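PDB 2FSR: acetyltransferase from Agrobacterium tumefaciens, which probably transfers the acetyl group of acetyl-coenzyme A to an amine acceptor, as other members of the GNAT family do. Local coordinates for residues L109-W117 with P176-Y187. Residues are numbered along the deposited sequence; the frame is centred on the assembly and turned at random. Where two conformers were deposited one is given.
Sequences LFPEKELGW and PRSDPEDLVYRY
E112 and R186 carry the ionic part of this contact, a salt bridge gripped end-on. R186 NH2 reaches E112 OE1 at 2.8 Å, using the oxygen's syn lone pair. R186 NH1 meets E112 OE2 at 3.0 Å, and both bonds are fairly straight. The carboxylate and guanidinium planes stand 41° apart. E112 stretches out beyond CG, whereas R186 bends at chi3 (-57°), turning its NH1/NH2 end onto the carboxylate. R186 is held from other directions too, NE by D172 and NH1 by T148 OG1.

Water extends this polar patch. One molecule donates to both E112 OE1 and P176 O; another joins L109 O to S178 OG.

Apolar contacts run alongside. P111 CB packs on P176 CG at 3.9 Å. P111 CD lies 3.7 Å from the hydroxyl oxygen S178 OG, a plain van der Waals contact. Deeper in, L115 sets CD2 obliquely against Y187 CE2 at 4.1 Å, the two side chains crossing at about a right angle. Y187 OH comes in the plane of the W117 ring, at its edge, 3.6 Å from W117 CH2. Y187 OH and S151 OG are hydrogen-bonded to each other, and S151 OG also bonds L115 O.

S151 belongs to strand 149-153, which lies between strands 114-119 and 183-187: its V150 shares backbone hydrogen bonds with K113 and L115, its V153 with L183. L115 and W117 therefore meet Y187 across that intervening strand, while P111, E112, P176 and S178 join the loops leading into the two flanking strands, in the alpha-beta sandwich of a GNAT-family protein.

The chemistry changes with depth, from water-linked loops and prolines at the surface to leucine and tyrosine inside. Two charged bonds and a donating water fix the E112 carboxylate, and would probably favour its ionised form.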
loop_
_atom_site.group_PDB
_atom_site.type_symbol
_atom_site.label_atom_id
_atom_site.label_comp_id
_atom_site.label_asym_id
_atom_site.label_seq_id
_atom_site.Cartn_x
_atom_site.Cartn_y
_atom_site.Cartn_z
ATOM N N LEU A 109 -2.660 -10.558 10.471
ATOM C CA LEU A 109 -1.326 -10.832 9.944
ATOM C C LEU A 109 -0.392 -9.639 10.081
ATOM O O LEU A 109 0.776 -9.741 9.737
ATOM C CB LEU A 109 -1.410 -11.273 8.477
ATOM C CG LEU A 109 -2.368 -12.420 8.157
ATOM C CD1 LEU A 109 -2.231 -12.782 6.672
ATOM C CD2 LEU A 109 -2.078 -13.604 9.043
ATOM N N PHE A 110 -0.919 -8.535 10.608
ATOM C CA PHE A 110 -0.128 -7.289 10.756
ATOM C C PHE A 110 -0.193 -6.767 12.185
ATOM O O PHE A 110 -1.245 -6.292 12.622
ATOM C CB PHE A 110 -0.662 -6.225 9.796
ATOM C CG PHE A 110 -0.408 -6.541 8.364
ATOM C CD1 PHE A 110 0.719 -6.041 7.709
ATOM C CD2 PHE A 110 -1.285 -7.374 7.657
ATOM C CE1 PHE A 110 0.970 -6.372 6.371
ATOM C CE2 PHE A 110 -1.029 -7.709 6.315
ATOM C CZ PHE A 110 0.082 -7.197 5.675
ATOM N N PRO A 111 0.927 -6.862 12.930
ATOM C CA PRO A 111 0.874 -6.400 14.341
ATOM C C PRO A 111 0.499 -4.929 14.539
ATOM O O PRO A 111 -0.067 -4.581 15.575
ATOM C CB PRO A 111 2.296 -6.674 14.851
ATOM C CG PRO A 111 2.813 -7.762 13.953
ATOM C CD PRO A 111 2.211 -7.509 12.606
ATOM N N GLU A 112 0.831 -4.075 13.563
ATOM C CA GLU A 112 0.414 -2.687 13.538
ATOM C C GLU A 112 -0.032 -2.331 12.120
ATOM O O GLU A 112 0.335 -3.044 11.167
ATOM C CB GLU A 112 1.590 -1.795 13.957
ATOM C CG GLU A 112 1.981 -1.988 15.439
ATOM C CD GLU A 112 3.034 -0.987 15.906
ATOM O OE1 GLU A 112 4.235 -1.296 15.762
ATOM O OE2 GLU A 112 2.640 0.105 16.371
ATOM N N LYS A 113 -0.805 -1.248 11.995
ATOM C CA LYS A 113 -1.242 -0.751 10.664
ATOM C C LYS A 113 -0.017 -0.415 9.834
ATOM O O LYS A 113 0.866 0.303 10.288
ATOM C CB LYS A 113 -2.207 0.427 10.778
ATOM C CG LYS A 113 -3.544 0.055 11.422
ATOM C CD LYS A 113 -4.504 1.231 11.420
ATOM C CE LYS A 113 -5.811 0.897 12.125
ATOM N NZ LYS A 113 -6.625 -0.152 11.431
ATOM N N GLU A 114 0.033 -0.946 8.622
ATOM C CA GLU A 114 1.276 -1.030 7.840
ATOM C C GLU A 114 1.109 -0.488 6.427
ATOM O O GLU A 114 0.188 -0.892 5.704
ATOM C CB GLU A 114 1.788 -2.481 7.788
ATOM C CG GLU A 114 3.251 -2.600 7.338
ATOM C CD GLU A 114 3.427 -3.074 5.939
ATOM O OE1 GLU A 114 2.407 -3.266 5.223
ATOM O OE2 GLU A 114 4.596 -3.317 5.575
ATOM N N LEU A 115 2.004 0.415 6.042
ATOM C CA LEU A 115 2.034 1.016 4.714
ATOM C C LEU A 115 2.976 0.221 3.806
ATOM O O LEU A 115 4.142 -0.004 4.150
ATOM C CB LEU A 115 2.528 2.474 4.826
ATOM C CG LEU A 115 2.602 3.350 3.563
ATOM C CD1 LEU A 115 1.222 3.658 3.028
ATOM C CD2 LEU A 115 3.351 4.659 3.857
ATOM N N GLY A 116 2.458 -0.232 2.662
ATOM C CA GLY A 116 3.301 -0.961 1.711
ATOM C C GLY A 116 3.073 -0.499 0.295
ATOM O O GLY A 116 2.056 0.105 -0.016
ATOM N N TRP A 117 4.044 -0.776 -0.571
ATOM C CA TRP A 117 3.942 -0.334 -1.974
ATOM C C TRP A 117 4.681 -1.300 -2.872
ATOM O O TRP A 117 5.569 -2.028 -2.431
ATOM C CB TRP A 117 4.533 1.083 -2.186
ATOM C CG TRP A 117 5.931 1.200 -1.645
ATOM C CD1 TRP A 117 7.103 0.899 -2.292
ATOM C CD2 TRP A 117 6.301 1.620 -0.330
ATOM N NE1 TRP A 117 8.174 1.088 -1.449
ATOM C CE2 TRP A 117 7.711 1.543 -0.242
ATOM C CE3 TRP A 117 5.575 2.046 0.788
ATOM C CZ2 TRP A 117 8.406 1.870 0.925
ATOM C CZ3 TRP A 117 6.267 2.379 1.939
ATOM C CH2 TRP A 117 7.664 2.283 2.004
ATOM N N PRO A 176 6.794 -4.634 17.254
ATOM C CA PRO A 176 6.486 -6.025 16.988
ATOM C C PRO A 176 6.514 -6.304 15.486
ATOM O O PRO A 176 6.364 -5.395 14.672
ATOM C CB PRO A 176 5.051 -6.181 17.524
ATOM C CG PRO A 176 4.472 -4.832 17.453
ATOM C CD PRO A 176 5.618 -3.891 17.754
ATOM N N ARG A 177 6.700 -7.568 15.132
ATOM C CA ARG A 177 6.821 -7.949 13.734
ATOM C C ARG A 177 6.652 -9.455 13.671
ATOM O O ARG A 177 7.048 -10.176 14.593
ATOM C CB ARG A 177 8.198 -7.544 13.174
ATOM C CG ARG A 177 9.391 -8.232 13.837
ATOM C CD ARG A 177 10.675 -7.421 13.668
ATOM N NE ARG A 177 10.626 -6.214 14.489
ATOM C CZ ARG A 177 11.408 -5.148 14.356
ATOM N NH1 ARG A 177 12.342 -5.074 13.411
ATOM N NH2 ARG A 177 11.237 -4.125 15.174
ATOM N N SER A 178 6.096 -9.924 12.559
ATOM C CA SER A 178 5.840 -11.344 12.357
ATOM C C SER A 178 7.087 -12.136 11.974
ATOM O O SER A 178 7.212 -13.311 12.333
ATOM C CB SER A 178 4.752 -11.526 11.304
ATOM O OG SER A 178 3.592 -10.803 11.665
ATOM N N ASP A 179 7.995 -11.492 11.240
ATOM C CA ASP A 179 9.273 -12.085 10.860
ATOM C C ASP A 179 10.381 -11.410 11.668
ATOM O O ASP A 179 10.627 -10.216 11.493
ATOM C CB ASP A 179 9.492 -11.924 9.350
ATOM C CG ASP A 179 10.782 -12.584 8.850
ATOM O OD1 ASP A 179 11.709 -12.879 9.650
ATOM O OD2 ASP A 179 10.858 -12.789 7.624
ATOM N N PRO A 180 11.039 -12.162 12.568
ATOM C CA PRO A 180 12.082 -11.621 13.446
ATOM C C PRO A 180 13.228 -10.919 12.719
ATOM O O PRO A 180 13.913 -10.077 13.317
ATOM C CB PRO A 180 12.614 -12.868 14.161
ATOM C CG PRO A 180 11.479 -13.795 14.155
ATOM C CD PRO A 180 10.810 -13.595 12.834
ATOM N N GLU A 181 13.417 -11.254 11.444
ATOM C CA GLU A 181 14.518 -10.713 10.644
ATOM C C GLU A 181 14.139 -9.443 9.881
ATOM O O GLU A 181 15.000 -8.794 9.284
ATOM C CB GLU A 181 15.048 -11.775 9.667
ATOM C CG GLU A 181 15.550 -13.062 10.328
ATOM C CD GLU A 181 16.795 -12.854 11.182
ATOM O OE1 GLU A 181 17.621 -11.974 10.851
ATOM O OE2 GLU A 181 16.949 -13.584 12.187
ATOM N N ASP A 182 12.854 -9.093 9.894
ATOM C CA ASP A 182 12.386 -7.855 9.267
ATOM C C ASP A 182 12.833 -6.623 10.031
ATOM O O ASP A 182 13.057 -6.670 11.250
ATOM C CB ASP A 182 10.862 -7.830 9.130
ATOM C CG ASP A 182 10.372 -8.434 7.829
ATOM O OD1 ASP A 182 11.215 -8.873 6.997
ATOM O OD2 ASP A 182 9.131 -8.456 7.631
ATOM N N LEU A 183 12.977 -5.535 9.286
ATOM C CA LEU A 183 13.110 -4.212 9.860
ATOM C C LEU A 183 11.724 -3.573 9.926
ATOM O O LEU A 183 10.832 -3.908 9.135
ATOM C CB LEU A 183 14.039 -3.353 9.005
ATOM C CG LEU A 183 15.431 -3.947 8.747
ATOM C CD1 LEU A 183 16.205 -2.964 7.895
ATOM C CD2 LEU A 183 16.178 -4.296 10.021
ATOM N N VAL A 184 11.551 -2.639 10.857
ATOM C CA VAL A 184 10.306 -1.876 10.936
ATOM C C VAL A 184 10.613 -0.396 10.878
ATOM O O VAL A 184 11.293 0.139 11.764
ATOM C CB VAL A 184 9.528 -2.160 12.227
ATOM C CG1 VAL A 184 8.238 -1.369 12.250
ATOM C CG2 VAL A 184 9.218 -3.642 12.341
ATOM N N TYR A 185 10.128 0.250 9.829
ATOM C CA TYR A 185 10.134 1.704 9.763
ATOM C C TYR A 185 8.855 2.264 10.349
ATOM O O TYR A 185 7.782 1.738 10.090
ATOM C CB TYR A 185 10.288 2.171 8.312
ATOM C CG TYR A 185 11.703 2.053 7.802
ATOM C CD1 TYR A 185 12.601 3.082 8.024
ATOM C CD2 TYR A 185 12.139 0.926 7.123
ATOM C CE1 TYR A 185 13.900 3.017 7.560
ATOM C CE2 TYR A 185 13.462 0.830 6.667
ATOM C CZ TYR A 185 14.326 1.892 6.900
ATOM O OH TYR A 185 15.630 1.819 6.461
ATOM N N ARG A 186 8.983 3.327 11.136
ATOM C CA ARG A 186 7.809 3.972 11.715
ATOM C C ARG A 186 7.684 5.419 11.238
ATOM O O ARG A 186 8.698 6.127 11.114
ATOM C CB ARG A 186 7.852 3.910 13.241
ATOM C CG ARG A 186 6.574 4.449 13.902
ATOM C CD ARG A 186 6.577 4.274 15.414
ATOM N NE ARG A 186 6.762 2.893 15.831
ATOM C CZ ARG A 186 5.787 1.974 15.918
ATOM N NH1 ARG A 186 4.529 2.280 15.605
ATOM N NH2 ARG A 186 6.075 0.745 16.325
ATOM N N TYR A 187 6.446 5.828 10.941
ATOM C CA TYR A 187 6.146 7.186 10.471
ATOM C C TYR A 187 5.332 7.914 11.513
ATOM O O TYR A 187 4.545 7.294 12.228
ATOM C CB TYR A 187 5.328 7.158 9.162
ATOM C CG TYR A 187 5.893 6.207 8.147
ATOM C CD1 TYR A 187 7.009 6.547 7.385
ATOM C CD2 TYR A 187 5.326 4.961 7.962
ATOM C CE1 TYR A 187 7.547 5.657 6.473
ATOM C CE2 TYR A 187 5.843 4.060 7.057
ATOM C CZ TYR A 187 6.952 4.411 6.295
ATOM O OH TYR A 187 7.494 3.536 5.383
HETATM O O HOH W 1 1.848 -12.198 10.062
HETATM O O HOH W 2 4.832 -3.217 14.030
#